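Local coordinates for beta-lactamase domain protein (Burkholderia ambifaria, PDB 5I0P) that binds two zinc ions in a metallo-beta-lactamase-type site and is probably a hydrolase, with its natural substrate not established, at residues D232-R237 and G262-M267; L256-L261 and A293-R298; L272-P275 and K279-R282. One frame throughout, in Å; residues are numbered along the deposited sequence.

Contact 1. Residues D232-R237 and G262-M267; sequences DMVLPR and GRYETM. With ZN (zinc ion), chain E; ZN (zinc ion), chain F.
Immediately downstream of the bridging aspartate of the dinuclear zinc site, M233 and V234 pack against the ring of Y264 from the short helix 262-265. V234 presents one branch: CG2 lies 4.1 Å from the centroid of the Y264 ring and 27° off its normal, a CH-pi contact over the face. CG1 is anti to the backbone N (chi1 -171°), which leaves CG2 to make that approach. The CB of R263, the residue just before it in the helix, stands over the opposite face of the ring, 4.3 Å above its plane. M233 meets the phenol end, crossing it at about a right angle, with its CB and CG each 3.6 Å from Y264 OH. From there its chain bends at both following torsions. Together the two side chains join the loop after strand 227-231 to helix 262-265, in the layer of helices covering the sheet of the metallo-beta-lactamase fold; Y264 also packs on A219 of strand 217-222 in that sheet and on V284 and I288 of helix 284-308. The zinc end of the loop is D232. Its OD2 is shared, 2.1 Å from the chain E zinc and 2.4 Å from the chain F zinc, while OD1 adds a longer 2.5 Å bond to the chain F ion. H102, H104 and H213 complete the site of the chain E zinc, and the chain F zinc also has D106, H107 and H277 in its site. The backbone of the ligand and of its neighbours is tethered too: D232 O accepts from T240 OG1, and V234 O is hydrogen-bonded to S230 OG.

Contact 2. Residues L256-L261 and A293-R298; sequences LYLESL and AHHDAR
H295 packs on L258 and Y257, joining helix 253-260 of the metallo-beta-lactamase domain to the long helix 284-308, which runs on toward the C-terminal part of the chain. Of the three, H295 buries the most surface. With CG anti to its carbonyl carbon (chi1 -77°), the imidazole reaches across to the other helix and touches it through two neighbouring atoms. ND1 of H295 comes within 4.1 Å of L258 CD2, and CE1 of the same ring lies 4.0 Å from Y257 CE2. The two rings meet obliquely, with planes at 71° and centroids 6.0 Å apart. On its own helix the imidazole has H294 ND1 over the centre of one face, 3.7 Å above the plane. Its own ND1 makes a weak hydrogen bond back to L291 O, one turn earlier, while R292 NH2 of the same helix holds the backbone O of L258.

L258 itself adds a plain apolar branch. L261 CG lies over one face of the Y257 ring, toward the rim. The Y257 hydroxyl leaves the helix interface altogether and is hydrogen-bonded to M233 O and T240 OG1, in the loop that follows the zinc ligand D232. On helix 253-260, L256 O is gripped twice from opposite faces of its carbonyl plane: by S260 N at 2.8 Å and by S260 OG at 2.9 Å, the hydroxyl sitting 38° out of that plane.

Contact 3. Residues L272-P275 and K279-R282; sequences LVLP and KPFR
V273 and F281 are paired across a short antiparallel hairpin at the edge of the second sheet, their side chains side by side and pointing the same way. V273 CB sits 3.8 Å from the centroid of the F281 ring and 22° off its normal, a CH-pi contact over the face, while V273 CG1 closes to 3.5 Å from F281 CE1. The ring gets there by placing CG between the backbone N and the carbonyl carbon (chi1 74°), which folds it over the valine. P275 CG approaches the same ring at its edge.

Beneath the side chains the pair is hydrogen-bonded both ways, V273 N to F281 O at 2.8 Å and F281 N to V273 O at 3.1 Å. On the other side of the hairpin, L274 CD2 meets P280 CB at 3.7 Å, and both residues pack on V33 of strand 31-34 in the other sheet. R282 lays its guanidinium alongside L272, whose CB is 3.7 Å from R282 NH2 over one face; R282 NE is hydrogen-bonded to D270 O.

The turn between the strands carries the zinc ligand H277. P280 has no N-H to offer, but its CA comes 3.2 Å from V273 O as a CA-H...O contact. That carbonyl is therefore approached by two donors, one of them weak, and the hairpin rests on one two-way backbone pair reinforced mainly by apolar packing.

In the fold
From the N-terminal side, the chain leaves strand 227-231 through D232, and contact 1 closes the loop from there to helix 262-265. Contact 2 opens within that loop, on helix 253-260, and closes only on helix 284-308, so the two cross. Contact 3 starts after contact 1 has ended and is a tight hairpin lying wholly between the two halves of contact 2. Contacts 1 and 2 touch where M233 CE packs 3.5 Å from S260 CB; contacts 1 and 3 touch where P236 packs on P275 and F281. Contacts 2 and 3 stay about 10 Å apart at their nearest atoms. The loop 232-237 thus ties the edge hairpin and the helices 253-260 and 262-265 to the zinc site.

Contact 1. Residues D232-R237 and G262-M267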
loop_
_atom_site.group_PDB
_atom_site.type_symbol
_atom_site.label_atom_id
_atom_site.label_comp_id
_atom_site.label_asym_id
_atom_site.label_seq_id
_atom_site.Cartn_x
_atom_site.Cartn_y
_atom_site.Cartn_z
ATOM N N ASP A 232 2.643 1.430 -0.122
ATOM C CA ASP A 232 2.199 1.553 -1.497
ATOM C C ASP A 232 1.932 3.001 -1.890
ATOM O O ASP A 232 1.443 3.233 -2.995
ATOM C CB ASP A 232 0.920 0.751 -1.749
ATOM C CG ASP A 232 1.129 -0.747 -1.794
ATOM O OD1 ASP A 232 2.245 -1.290 -1.760
ATOM O OD2 ASP A 232 0.102 -1.418 -1.878
ATOM N N MET A 233 2.222 3.982 -1.023
ATOM C CA MET A 233 1.837 5.354 -1.352
ATOM C C MET A 233 2.748 5.954 -2.422
ATOM O O MET A 233 2.278 6.709 -3.290
ATOM C CB MET A 233 1.825 6.233 -0.093
ATOM C CG MET A 233 0.735 5.843 0.853
ATOM S SD MET A 233 -0.924 6.176 0.193
ATOM C CE MET A 233 -0.944 7.971 0.078
ATOM N N VAL A 234 4.039 5.625 -2.406
ATOM C CA VAL A 234 4.974 6.104 -3.439
ATOM C C VAL A 234 5.721 4.895 -3.979
ATOM O O VAL A 234 6.614 4.357 -3.303
ATOM C CB VAL A 234 5.975 7.150 -2.925
ATOM C CG1 VAL A 234 6.747 7.748 -4.106
ATOM C CG2 VAL A 234 5.287 8.237 -2.057
ATOM N N LEU A 235 5.361 4.467 -5.186
ATOM C CA LEU A 235 6.048 3.376 -5.814
ATOM C C LEU A 235 6.849 3.884 -7.018
ATOM O O LEU A 235 6.374 4.753 -7.754
ATOM C CB LEU A 235 5.073 2.292 -6.250
ATOM C CG LEU A 235 4.162 1.804 -5.132
ATOM C CD1 LEU A 235 3.030 0.912 -5.691
ATOM C CD2 LEU A 235 4.935 1.099 -4.081
ATOM N N PRO A 236 8.098 3.427 -7.187
ATOM C CA PRO A 236 8.945 4.039 -8.225
ATOM C C PRO A 236 8.489 3.720 -9.636
ATOM O O PRO A 236 8.634 4.567 -10.518
ATOM C CB PRO A 236 10.367 3.500 -7.910
ATOM C CG PRO A 236 10.157 2.235 -7.169
ATOM C CD PRO A 236 8.869 2.491 -6.336
ATOM N N ARG A 237 7.971 2.526 -9.900
ATOM C CA ARG A 237 7.694 2.188 -11.285
ATOM C C ARG A 237 6.213 2.095 -11.620
ATOM O O ARG A 237 5.866 2.173 -12.802
ATOM C CB ARG A 237 8.393 0.871 -11.681
ATOM N N GLY A 262 1.369 15.151 -0.778
ATOM C CA GLY A 262 2.074 16.311 -0.278
ATOM C C GLY A 262 2.937 16.037 0.935
ATOM O O GLY A 262 3.911 16.758 1.159
ATOM N N ARG A 263 2.620 14.993 1.707
ATOM C CA ARG A 263 3.432 14.624 2.862
ATOM C C ARG A 263 4.862 14.208 2.489
ATOM O O ARG A 263 5.803 14.403 3.273
ATOM C CB ARG A 263 2.739 13.482 3.599
ATOM C CG ARG A 263 1.376 13.818 4.160
ATOM C CD ARG A 263 1.424 14.985 5.173
ATOM N NE ARG A 263 2.409 14.863 6.269
ATOM C CZ ARG A 263 2.262 14.141 7.389
ATOM N NH1 ARG A 263 1.173 13.415 7.593
ATOM N NH2 ARG A 263 3.209 14.152 8.313
ATOM N N TYR A 264 5.061 13.622 1.316
ATOM C CA TYR A 264 6.403 13.204 0.947
ATOM C C TYR A 264 7.093 14.242 0.081
ATOM O O TYR A 264 8.317 14.340 0.138
ATOM C CB TYR A 264 6.343 11.861 0.220
ATOM C CG TYR A 264 5.293 10.966 0.823
ATOM C CD1 TYR A 264 5.530 10.296 2.006
ATOM C CD2 TYR A 264 4.040 10.839 0.229
ATOM C CE1 TYR A 264 4.543 9.497 2.587
ATOM C CE2 TYR A 264 3.076 10.063 0.785
ATOM C CZ TYR A 264 3.315 9.394 1.977
ATOM O OH TYR A 264 2.324 8.612 2.559
ATOM N N GLU A 265 6.319 15.071 -0.640
ATOM C CA GLU A 265 6.879 16.142 -1.462
ATOM C C GLU A 265 7.783 17.064 -0.650
ATOM O O GLU A 265 8.787 17.567 -1.166
ATOM C CB GLU A 265 5.755 16.966 -2.091
ATOM C CG GLU A 265 5.405 16.664 -3.535
ATOM C CD GLU A 265 4.070 17.300 -3.962
ATOM O OE1 GLU A 265 3.170 17.470 -3.105
ATOM O OE2 GLU A 265 3.913 17.630 -5.160
ATOM N N THR A 266 7.444 17.321 0.610
ATOM C CA THR A 266 8.226 18.292 1.369
ATOM C C THR A 266 9.422 17.676 2.077
ATOM O O THR A 266 10.227 18.425 2.639
ATOM C CB THR A 266 7.364 19.018 2.426
ATOM O OG1 THR A 266 6.634 18.060 3.209
ATOM C CG2 THR A 266 6.416 20.018 1.770
ATOM N N MET A 267 9.543 16.349 2.078
ATOM C CA MET A 267 10.652 15.670 2.721
ATOM C C MET A 267 11.947 15.937 1.937
ATOM O O MET A 267 11.935 16.492 0.840
ATOM C CB MET A 267 10.386 14.168 2.808
ATOM C CG MET A 267 9.235 13.745 3.718
ATOM S SD MET A 267 8.896 11.963 3.635
ATOM C CE MET A 267 7.446 11.758 4.675
HETATM ZN ZN ZN E . -1.859 -1.922 -1.367
HETATM ZN ZN ZN F . 1.181 -3.559 -2.084
#

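Contact 2. Residues L256-L261 and A293-R298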
loop_
_atom_site.group_PDB
_atom_site.type_symbol
_atom_site.label_atom_id
_atom_site.label_comp_id
_atom_site.label_asym_id
_atom_site.label_seq_id
_atom_site.Cartn_x
_atom_site.Cartn_y
_atom_site.Cartn_z
ATOM N N LEU A 256 -8.080 12.358 -2.172
ATOM C CA LEU A 256 -7.395 12.010 -0.930
ATOM C C LEU A 256 -5.953 11.602 -1.207
ATOM O O LEU A 256 -5.030 12.000 -0.484
ATOM C CB LEU A 256 -8.148 10.873 -0.217
ATOM C CG LEU A 256 -9.514 11.301 0.335
ATOM C CD1 LEU A 256 -10.376 10.136 0.873
ATOM C CD2 LEU A 256 -9.248 12.314 1.401
ATOM N N TYR A 257 -5.747 10.800 -2.255
ATOM C CA TYR A 257 -4.414 10.313 -2.556
ATOM C C TYR A 257 -3.511 11.448 -2.997
ATOM O O TYR A 257 -2.366 11.556 -2.541
ATOM C CB TYR A 257 -4.484 9.227 -3.606
ATOM C CG TYR A 257 -3.118 8.786 -4.047
ATOM C CD1 TYR A 257 -2.305 8.008 -3.213
ATOM C CD2 TYR A 257 -2.616 9.169 -5.308
ATOM C CE1 TYR A 257 -1.035 7.608 -3.637
ATOM C CE2 TYR A 257 -1.361 8.773 -5.725
ATOM C CZ TYR A 257 -0.570 7.998 -4.890
ATOM O OH TYR A 257 0.688 7.621 -5.323
ATOM N N LEU A 258 -4.002 12.290 -3.908
ATOM C CA LEU A 258 -3.217 13.418 -4.377
ATOM C C LEU A 258 -2.909 14.369 -3.230
ATOM O O LEU A 258 -1.866 15.029 -3.224
ATOM C CB LEU A 258 -3.954 14.132 -5.521
ATOM C CG LEU A 258 -4.134 13.277 -6.796
ATOM C CD1 LEU A 258 -4.945 14.002 -7.861
ATOM C CD2 LEU A 258 -2.818 12.763 -7.360
ATOM N N GLU A 259 -3.811 14.489 -2.269
ATOM C CA GLU A 259 -3.507 15.323 -1.118
ATOM C C GLU A 259 -2.486 14.640 -0.210
ATOM O O GLU A 259 -1.540 15.278 0.246
ATOM C CB GLU A 259 -4.783 15.651 -0.374
ATOM C CG GLU A 259 -4.628 16.513 0.858
ATOM C CD GLU A 259 -5.942 16.600 1.630
ATOM O OE1 GLU A 259 -6.202 17.664 2.239
ATOM O OE2 GLU A 259 -6.735 15.618 1.602
ATOM N N SER A 260 -2.627 13.334 0.015
ATOM C CA SER A 260 -1.644 12.627 0.829
ATOM C C SER A 260 -0.221 12.731 0.252
ATOM O O SER A 260 0.759 12.754 1.003
ATOM C CB SER A 260 -2.054 11.165 0.941
ATOM O OG SER A 260 -3.279 11.036 1.602
ATOM N N LEU A 261 -0.081 12.840 -1.066
ATOM C CA LEU A 261 1.258 12.869 -1.639
ATOM C C LEU A 261 2.050 14.076 -1.179
ATOM O O LEU A 261 3.286 14.015 -1.143
ATOM C CB LEU A 261 1.181 12.827 -3.158
ATOM C CG LEU A 261 0.851 11.470 -3.762
ATOM C CD1 LEU A 261 0.983 11.576 -5.273
ATOM C CD2 LEU A 261 1.786 10.399 -3.241
ATOM N N ALA A 293 1.522 14.263 -12.681
ATOM C CA ALA A 293 1.321 14.457 -14.121
ATOM C C ALA A 293 0.518 13.321 -14.727
ATOM O O ALA A 293 -0.417 13.555 -15.500
ATOM C CB ALA A 293 2.652 14.562 -14.834
ATOM N N HIS A 294 0.826 12.087 -14.340
ATOM C CA HIS A 294 0.102 10.938 -14.868
ATOM C C HIS A 294 -1.387 11.035 -14.554
ATOM O O HIS A 294 -2.236 10.923 -15.450
ATOM C CB HIS A 294 0.715 9.682 -14.296
ATOM C CG HIS A 294 -0.183 8.497 -14.316
ATOM N ND1 HIS A 294 -0.941 8.126 -13.223
ATOM C CD2 HIS A 294 -0.414 7.568 -15.274
ATOM C CE1 HIS A 294 -1.618 7.029 -13.518
ATOM N NE2 HIS A 294 -1.311 6.668 -14.753
ATOM N N HIS A 295 -1.725 11.277 -13.288
ATOM C CA HIS A 295 -3.135 11.373 -12.925
ATOM C C HIS A 295 -3.798 12.576 -13.585
ATOM O O HIS A 295 -4.999 12.533 -13.876
ATOM C CB HIS A 295 -3.314 11.397 -11.399
ATOM C CG HIS A 295 -3.165 10.050 -10.777
ATOM N ND1 HIS A 295 -2.122 9.715 -9.939
ATOM C CD2 HIS A 295 -3.899 8.924 -10.927
ATOM C CE1 HIS A 295 -2.224 8.443 -9.591
ATOM N NE2 HIS A 295 -3.304 7.944 -10.166
ATOM N N ASP A 296 -3.045 13.655 -13.820
ATOM C CA ASP A 296 -3.613 14.786 -14.542
ATOM C C ASP A 296 -3.962 14.408 -15.960
ATOM O O ASP A 296 -5.042 14.743 -16.445
ATOM C CB ASP A 296 -2.664 15.973 -14.491
ATOM C CG ASP A 296 -2.816 16.761 -13.179
ATOM O OD1 ASP A 296 -3.860 16.569 -12.494
ATOM O OD2 ASP A 296 -1.900 17.532 -12.811
ATOM N N ALA A 297 -3.099 13.634 -16.611
ATOM C CA ALA A 297 -3.401 13.165 -17.953
ATOM C C ALA A 297 -4.605 12.237 -17.944
ATOM O O ALA A 297 -5.450 12.307 -18.834
ATOM C CB ALA A 297 -2.187 12.454 -18.537
ATOM N N ARG A 298 -4.694 11.349 -16.953
ATOM C CA ARG A 298 -5.853 10.464 -16.858
ATOM C C ARG A 298 -7.149 11.261 -16.691
ATOM O O ARG A 298 -8.134 11.031 -17.409
ATOM C CB ARG A 298 -5.649 9.477 -15.698
ATOM C CG ARG A 298 -5.536 8.003 -16.099
ATOM C CD ARG A 298 -4.214 7.686 -16.799
ATOM N NE ARG A 298 -4.132 8.151 -18.197
ATOM C CZ ARG A 298 -3.035 8.681 -18.762
ATOM N NH1 ARG A 298 -1.918 8.822 -18.045
ATOM N NH2 ARG A 298 -3.050 9.067 -20.045
#

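Contact 3. Residues L272-P275 and K279-R282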
loop_
_atom_site.group_PDB
_atom_site.type_symbol
_atom_site.label_atom_id
_atom_site.label_comp_id
_atom_site.label_asym_id
_atom_site.label_seq_id
_atom_site.Cartn_x
_atom_site.Cartn_y
_atom_site.Cartn_z
ATOM N N LEU A 272 15.980 8.406 1.112
ATOM C CA LEU A 272 15.949 7.041 0.638
ATOM C C LEU A 272 14.522 6.551 0.812
ATOM O O LEU A 272 13.975 6.627 1.910
ATOM C CB LEU A 272 16.932 6.186 1.440
ATOM C CG LEU A 272 16.999 4.711 1.084
ATOM C CD1 LEU A 272 17.347 4.594 -0.397
ATOM C CD2 LEU A 272 18.027 3.964 1.970
ATOM N N VAL A 273 13.881 6.182 -0.284
ATOM C CA VAL A 273 12.534 5.630 -0.274
ATOM C C VAL A 273 12.635 4.115 -0.342
ATOM O O VAL A 273 13.348 3.570 -1.196
ATOM C CB VAL A 273 11.693 6.171 -1.442
ATOM C CG1 VAL A 273 10.257 5.707 -1.312
ATOM C CG2 VAL A 273 11.781 7.701 -1.501
ATOM N N LEU A 274 11.939 3.429 0.571
ATOM C CA LEU A 274 11.844 1.975 0.576
ATOM C C LEU A 274 10.415 1.593 0.211
ATOM O O LEU A 274 9.521 1.588 1.064
ATOM C CB LEU A 274 12.260 1.407 1.934
ATOM C CG LEU A 274 13.658 1.872 2.395
ATOM C CD1 LEU A 274 14.099 1.268 3.731
ATOM C CD2 LEU A 274 14.668 1.513 1.375
ATOM N N PRO A 275 10.131 1.336 -1.054
ATOM C CA PRO A 275 8.758 1.064 -1.474
ATOM C C PRO A 275 8.481 -0.426 -1.443
ATOM O O PRO A 275 9.384 -1.259 -1.548
ATOM C CB PRO A 275 8.743 1.564 -2.916
ATOM C CG PRO A 275 10.167 1.121 -3.405
ATOM C CD PRO A 275 11.077 1.281 -2.183
ATOM N N LYS A 279 12.289 -0.924 -6.418
ATOM C CA LYS A 279 13.584 -0.963 -5.744
ATOM C C LYS A 279 13.764 0.281 -4.886
ATOM O O LYS A 279 13.161 1.318 -5.177
ATOM C CB LYS A 279 14.774 -1.101 -6.740
ATOM C CG LYS A 279 14.608 -2.313 -7.637
ATOM C CD LYS A 279 15.745 -2.667 -8.576
ATOM C CE LYS A 279 15.960 -1.735 -9.696
ATOM N NZ LYS A 279 17.018 -2.360 -10.503
ATOM N N PRO A 280 14.555 0.197 -3.809
ATOM C CA PRO A 280 14.908 1.413 -3.057
ATOM C C PRO A 280 15.447 2.473 -4.012
ATOM O O PRO A 280 16.164 2.170 -4.977
ATOM C CB PRO A 280 15.996 0.939 -2.078
ATOM C CG PRO A 280 15.752 -0.529 -1.885
ATOM C CD PRO A 280 15.132 -1.024 -3.212
ATOM N N PHE A 281 15.057 3.720 -3.771
ATOM C CA PHE A 281 15.426 4.776 -4.696
ATOM C C PHE A 281 15.454 6.126 -3.987
ATOM O O PHE A 281 14.852 6.327 -2.930
ATOM C CB PHE A 281 14.471 4.845 -5.881
ATOM C CG PHE A 281 13.126 5.424 -5.547
ATOM C CD1 PHE A 281 12.125 4.636 -5.019
ATOM C CD2 PHE A 281 12.863 6.763 -5.765
ATOM C CE1 PHE A 281 10.868 5.166 -4.759
ATOM C CE2 PHE A 281 11.598 7.294 -5.471
ATOM C CZ PHE A 281 10.619 6.490 -4.968
ATOM N N ARG A 282 16.183 7.044 -4.593
ATOM C CA ARG A 282 16.153 8.441 -4.224
ATOM C C ARG A 282 15.528 9.220 -5.377
ATOM O O ARG A 282 15.700 8.874 -6.552
ATOM C CB ARG A 282 17.564 8.958 -3.908
ATOM C CG ARG A 282 18.114 8.445 -2.590
ATOM C CD ARG A 282 19.437 9.098 -2.123
ATOM N NE ARG A 282 19.662 8.730 -0.718
ATOM C CZ ARG A 282 20.297 7.630 -0.303
ATOM N NH1 ARG A 282 20.810 6.803 -1.198
ATOM N NH2 ARG A 282 20.417 7.354 1.002
#